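Local coordinates for uncharacterized protein conserved in bacteria (Cupriavidus necator, PDB 5DMH) that catalyses the ATP-dependent phosphorylation of 3-oxo-tetronate to 3-oxo-tetronate 4-phosphate, as a member of the four-carbon acid sugar kinase family, at residues A48-I62 with V400-Q413. Numbering follows the deposited sequence.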
loop_
_atom_site.group_PDB
_atom_site.type_symbol
_atom_site.label_atom_id
_atom_site.label_comp_id
_atom_site.label_asym_id
_atom_site.label_seq_id
_atom_site.Cartn_x
_atom_site.Cartn_y
_atom_site.Cartn_z
ATOM N N ALA A 48 -1.011 -0.668 8.468
ATOM C CA ALA A 48 -1.750 -0.424 9.677
ATOM C C ALA A 48 -2.383 -1.728 10.185
ATOM O O ALA A 48 -2.410 -1.975 11.372
ATOM C CB ALA A 48 -2.804 0.664 9.485
ATOM N N ASN A 49 -2.870 -2.559 9.280
ATOM C CA ASN A 49 -3.428 -3.853 9.682
ATOM C C ASN A 49 -2.407 -4.694 10.460
ATOM O O ASN A 49 -2.711 -5.251 11.514
ATOM C CB ASN A 49 -3.899 -4.603 8.432
ATOM C CG ASN A 49 -4.479 -5.985 8.739
ATOM O OD1 ASN A 49 -5.468 -6.131 9.464
ATOM N ND2 ASN A 49 -3.844 -7.006 8.184
ATOM N N THR A 50 -1.204 -4.802 9.909
ATOM C CA THR A 50 -0.130 -5.532 10.559
ATOM C C THR A 50 0.230 -4.948 11.909
ATOM O O THR A 50 0.422 -5.693 12.877
ATOM C CB THR A 50 1.116 -5.627 9.646
ATOM O OG1 THR A 50 0.833 -6.595 8.625
ATOM C CG2 THR A 50 2.329 -6.086 10.454
ATOM N N LEU A 51 0.289 -3.623 12.004
ATOM C CA LEU A 51 0.572 -2.999 13.293
ATOM C C LEU A 51 -0.533 -3.247 14.330
ATOM O O LEU A 51 -0.239 -3.592 15.476
ATOM C CB LEU A 51 0.814 -1.505 13.111
ATOM C CG LEU A 51 2.101 -1.196 12.359
ATOM C CD1 LEU A 51 2.110 0.282 11.986
ATOM C CD2 LEU A 51 3.308 -1.562 13.182
ATOM N N VAL A 52 -1.801 -3.090 13.932
ATOM C CA VAL A 52 -2.907 -3.326 14.849
ATOM C C VAL A 52 -2.918 -4.773 15.316
ATOM O O VAL A 52 -3.091 -5.052 16.494
ATOM C CB VAL A 52 -4.257 -2.970 14.188
ATOM C CG1 VAL A 52 -5.432 -3.512 14.999
ATOM C CG2 VAL A 52 -4.340 -1.457 13.982
ATOM N N ARG A 53 -2.710 -5.694 14.383
ATOM C CA ARG A 53 -2.749 -7.115 14.710
ATOM C C ARG A 53 -1.612 -7.535 15.617
ATOM O O ARG A 53 -1.687 -8.589 16.250
ATOM C CB ARG A 53 -2.742 -7.963 13.441
ATOM C CG ARG A 53 -4.129 -8.028 12.763
ATOM C CD ARG A 53 -4.015 -8.435 11.318
ATOM N NE ARG A 53 -3.588 -9.827 11.095
ATOM C CZ ARG A 53 -4.393 -10.893 11.124
ATOM N NH1 ARG A 53 -5.679 -10.792 11.432
ATOM N NH2 ARG A 53 -3.899 -12.083 10.848
ATOM N N ASN A 54 -0.558 -6.720 15.676
ATOM C CA ASN A 54 0.579 -7.020 16.531
ATOM C C ASN A 54 0.689 -6.091 17.728
ATOM O O ASN A 54 1.726 -6.037 18.373
ATOM C CB ASN A 54 1.888 -7.044 15.737
ATOM C CG ASN A 54 2.022 -8.296 14.911
ATOM O OD1 ASN A 54 2.563 -9.319 15.372
ATOM N ND2 ASN A 54 1.512 -8.240 13.693
ATOM N N GLY A 55 -0.406 -5.393 18.033
ATOM C CA GLY A 55 -0.570 -4.769 19.327
ATOM C C GLY A 55 -0.302 -3.277 19.388
ATOM O O GLY A 55 -0.071 -2.771 20.478
HETATM N N MSE A 56 -0.313 -2.567 18.256
HETATM C CA MSE A 56 -0.160 -1.104 18.311
HETATM C C MSE A 56 -1.428 -0.410 17.821
HETATM O O MSE A 56 -1.872 -0.660 16.714
HETATM C CB MSE A 56 1.035 -0.624 17.488
HETATM C CG MSE A 56 2.381 -0.884 18.120
HETATM SE SE MSE A 56 3.837 -0.115 17.003
HETATM C CE MSE A 56 4.157 1.527 18.022
ATOM N N ARG A 57 -2.046 0.397 18.682
ATOM C CA ARG A 57 -3.186 1.194 18.256
ATOM C C ARG A 57 -2.684 2.105 17.137
ATOM O O ARG A 57 -1.675 2.779 17.287
ATOM C CB ARG A 57 -3.745 2.013 19.406
ATOM C CG ARG A 57 -4.429 1.156 20.436
ATOM C CD ARG A 57 -4.898 1.940 21.627
ATOM N NE ARG A 57 -5.642 1.069 22.528
ATOM C CZ ARG A 57 -6.023 1.403 23.755
ATOM N NH1 ARG A 57 -5.728 2.596 24.247
ATOM N NH2 ARG A 57 -6.695 0.530 24.492
ATOM N N THR A 58 -3.376 2.089 16.005
ATOM C CA THR A 58 -2.902 2.789 14.825
ATOM C C THR A 58 -3.976 3.657 14.225
ATOM O O THR A 58 -5.122 3.248 14.157
ATOM C CB THR A 58 -2.416 1.788 13.774
ATOM O OG1 THR A 58 -1.342 1.013 14.313
ATOM C CG2 THR A 58 -1.915 2.493 12.504
ATOM N N VAL A 59 -3.599 4.870 13.817
ATOM C CA VAL A 59 -4.478 5.732 13.036
ATOM C C VAL A 59 -3.848 6.013 11.669
ATOM O O VAL A 59 -2.658 6.314 11.564
ATOM C CB VAL A 59 -4.776 7.056 13.768
ATOM C CG1 VAL A 59 -5.440 8.063 12.817
ATOM C CG2 VAL A 59 -5.662 6.799 14.996
ATOM N N GLN A 60 -4.645 5.856 10.615
ATOM C CA GLN A 60 -4.197 6.173 9.265
ATOM C C GLN A 60 -4.759 7.533 8.881
ATOM O O GLN A 60 -5.963 7.765 9.003
ATOM C CB GLN A 60 -4.669 5.124 8.258
ATOM C CG GLN A 60 -4.440 5.543 6.832
ATOM C CD GLN A 60 -4.612 4.404 5.870
ATOM O OE1 GLN A 60 -4.458 3.241 6.245
ATOM N NE2 GLN A 60 -4.926 4.720 4.621
ATOM N N THR A 61 -3.887 8.436 8.440
ATOM C CA THR A 61 -4.317 9.739 7.972
ATOM C C THR A 61 -4.166 9.791 6.467
ATOM O O THR A 61 -3.299 9.143 5.898
ATOM C CB THR A 61 -3.491 10.895 8.600
ATOM O OG1 THR A 61 -2.130 10.805 8.171
ATOM C CG2 THR A 61 -3.576 10.866 10.114
ATOM N N ILE A 62 -5.042 10.542 5.821
ATOM C CA ILE A 62 -4.960 10.736 4.394
ATOM C C ILE A 62 -4.188 12.024 4.224
ATOM O O ILE A 62 -4.701 13.097 4.501
ATOM C CB ILE A 62 -6.363 10.820 3.750
ATOM C CG1 ILE A 62 -7.169 9.576 4.068
ATOM C CG2 ILE A 62 -6.239 10.972 2.252
ATOM C CD1 ILE A 62 -6.465 8.263 3.698
ATOM N N VAL A 400 -10.242 7.755 -2.724
ATOM C CA VAL A 400 -10.345 8.207 -1.364
ATOM C C VAL A 400 -10.133 9.714 -1.275
ATOM O O VAL A 400 -10.790 10.410 -0.480
ATOM C CB VAL A 400 -9.361 7.423 -0.476
ATOM C CG1 VAL A 400 -9.304 7.987 0.930
ATOM C CG2 VAL A 400 -9.772 5.962 -0.441
ATOM N N GLN A 401 -9.255 10.245 -2.117
ATOM C CA GLN A 401 -9.104 11.691 -2.166
ATOM C C GLN A 401 -10.399 12.347 -2.684
ATOM O O GLN A 401 -10.800 13.404 -2.170
ATOM C CB GLN A 401 -7.879 12.081 -2.997
ATOM C CG GLN A 401 -6.546 11.851 -2.235
ATOM C CD GLN A 401 -5.284 12.162 -3.066
ATOM O OE1 GLN A 401 -5.274 12.031 -4.285
ATOM N NE2 GLN A 401 -4.229 12.590 -2.393
ATOM N N ALA A 402 -11.053 11.750 -3.673
ATOM C CA ALA A 402 -12.283 12.337 -4.236
ATOM C C ALA A 402 -13.422 12.286 -3.213
ATOM O O ALA A 402 -14.316 13.147 -3.212
ATOM C CB ALA A 402 -12.681 11.618 -5.519
ATOM N N LEU A 403 -13.406 11.262 -2.359
ATOM C CA LEU A 403 -14.366 11.153 -1.253
ATOM C C LEU A 403 -14.123 12.116 -0.098
ATOM O O LEU A 403 -14.981 12.264 0.785
ATOM C CB LEU A 403 -14.366 9.736 -0.689
ATOM C CG LEU A 403 -14.910 8.619 -1.574
ATOM C CD1 LEU A 403 -14.608 7.278 -0.944
ATOM C CD2 LEU A 403 -16.406 8.780 -1.813
ATOM N N GLY A 404 -12.968 12.767 -0.062
ATOM C CA GLY A 404 -12.687 13.731 0.981
ATOM C C GLY A 404 -12.375 13.130 2.347
ATOM O O GLY A 404 -12.462 13.815 3.353
ATOM N N VAL A 405 -11.972 11.865 2.371
ATOM C CA VAL A 405 -11.675 11.166 3.612
ATOM C C VAL A 405 -10.426 11.768 4.249
ATOM O O VAL A 405 -9.432 11.961 3.565
ATOM C CB VAL A 405 -11.451 9.680 3.338
ATOM C CG1 VAL A 405 -11.017 8.946 4.581
ATOM C CG2 VAL A 405 -12.736 9.066 2.767
ATOM N N ARG A 406 -10.476 12.030 5.548
ATOM C CA ARG A 406 -9.328 12.597 6.249
ATOM C C ARG A 406 -8.501 11.563 7.024
ATOM O O ARG A 406 -7.295 11.746 7.221
ATOM C CB ARG A 406 -9.782 13.730 7.185
ATOM C CG ARG A 406 -10.277 14.964 6.427
ATOM C CD ARG A 406 -11.015 15.949 7.334
ATOM N NE ARG A 406 -11.691 16.986 6.552
ATOM C CZ ARG A 406 -12.402 17.985 7.068
ATOM N NH1 ARG A 406 -12.543 18.109 8.384
ATOM N NH2 ARG A 406 -12.978 18.867 6.262
ATOM N N ALA A 407 -9.147 10.489 7.466
ATOM C CA ALA A 407 -8.467 9.490 8.290
ATOM C C ALA A 407 -9.324 8.239 8.342
ATOM O O ALA A 407 -10.517 8.298 8.067
ATOM C CB ALA A 407 -8.210 10.033 9.685
ATOM N N LEU A 408 -8.699 7.113 8.666
ATOM C CA LEU A 408 -9.360 5.818 8.710
ATOM C C LEU A 408 -9.006 5.115 10.020
ATOM O O LEU A 408 -7.863 5.204 10.515
ATOM C CB LEU A 408 -8.925 4.940 7.539
ATOM C CG LEU A 408 -9.365 5.385 6.147
ATOM C CD1 LEU A 408 -8.752 4.527 5.067
ATOM C CD2 LEU A 408 -10.874 5.376 6.075
ATOM N N ARG A 409 -10.009 4.419 10.556
ATOM C CA ARG A 409 -9.838 3.480 11.655
ATOM C C ARG A 409 -9.734 2.071 11.063
ATOM O O ARG A 409 -10.481 1.720 10.167
ATOM C CB ARG A 409 -11.039 3.543 12.609
ATOM C CG ARG A 409 -10.896 2.569 13.756
ATOM C CD ARG A 409 -11.491 3.111 15.032
ATOM N NE ARG A 409 -12.939 2.978 15.051
ATOM C CZ ARG A 409 -13.613 2.076 15.767
ATOM N NH1 ARG A 409 -12.982 1.196 16.535
ATOM N NH2 ARG A 409 -14.940 2.054 15.717
ATOM N N ILE A 410 -8.813 1.271 11.579
ATOM C CA ILE A 410 -8.535 -0.050 11.028
ATOM C C ILE A 410 -9.348 -1.135 11.725
ATOM O O ILE A 410 -9.292 -1.280 12.942
ATOM C CB ILE A 410 -7.019 -0.355 11.155
ATOM C CG1 ILE A 410 -6.195 0.854 10.669
ATOM C CG2 ILE A 410 -6.640 -1.603 10.392
ATOM C CD1 ILE A 410 -6.475 1.292 9.215
ATOM N N GLY A 411 -10.127 -1.878 10.957
ATOM C CA GLY A 411 -10.913 -2.965 11.504
ATOM C C GLY A 411 -10.223 -4.290 11.232
ATOM O O GLY A 411 -8.986 -4.354 11.174
ATOM N N ALA A 412 -11.025 -5.327 11.010
ATOM C CA ALA A 412 -10.522 -6.685 10.908
ATOM C C ALA A 412 -9.994 -7.006 9.528
ATOM O O ALA A 412 -10.468 -6.464 8.529
ATOM C CB ALA A 412 -11.611 -7.687 11.297
ATOM N N GLN A 413 -9.013 -7.910 9.479
ATOM C CA GLN A 413 -8.450 -8.353 8.210
ATOM C C GLN A 413 -9.513 -9.103 7.410
ATOM O O GLN A 413 -10.168 -9.998 7.931
ATOM C CB GLN A 413 -7.241 -9.270 8.459
ATOM C CG GLN A 413 -6.592 -9.795 7.179
ATOM C CD GLN A 413 -5.242 -10.425 7.436
ATOM O OE1 GLN A 413 -4.338 -9.790 8.003
ATOM N NE2 GLN A 413 -5.093 -11.682 7.041
HETATM O O HOH W 1 -6.516 -5.356 11.633
HETATM O O HOH W 2 -7.612 -8.763 11.967
HETATM O O HOH W 3 -1.714 -11.431 9.178
HETATM O O HOH W 4 -7.547 2.276 14.027
HETATM O O HOH W 5 -5.890 14.209 6.714
#
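An antiparallel strand pairing joins the sugar-binding N-terminal domain to the nucleotide-binding C-terminal domain: strand 58-62 runs against strand 407-413, with Gln60 and Leu408 as a hydrogen-bonded pair. Leu408 N gives the shorter bond, 2.8 Å to Gln60 O; the return bond from Gln60 N to Leu408 O is 3.3 Å. Next along, Ile62 N bonds to Arg406 O. Toward Thr58 the strands part, and water 4 bridges Thr58 O and Ile410 N.

Two isoleucines carry the apolar contact. Ile410 turns CG1 toward helix 48-53, where it meets Ala48 CB at 3.6 Å, and its CB packs on Val52 CG2. Ile62 packs on two valines, CG1 against Val405 CG1 and CD1 against Val400 CG1 in the last turn of helix 393-403; Phe41 touches Ile62 and Val400.

Beyond Gly411, whose O shares water 1 with Asn49 OD1, the Gln413 side chain, with CG anti to the backbone N (chi1 179°), extends across Asn49 and Arg53. Gln413 NE2 is hydrogen-bonded to Glu152 OE2. Gln413 OE1 lies 3.2 Å over one face of the Arg53 guanidinium, at a poor angle for a bond from NE, and accepts Asn49 ND2 at 2.8 Å, almost in the Asn49 amide plane.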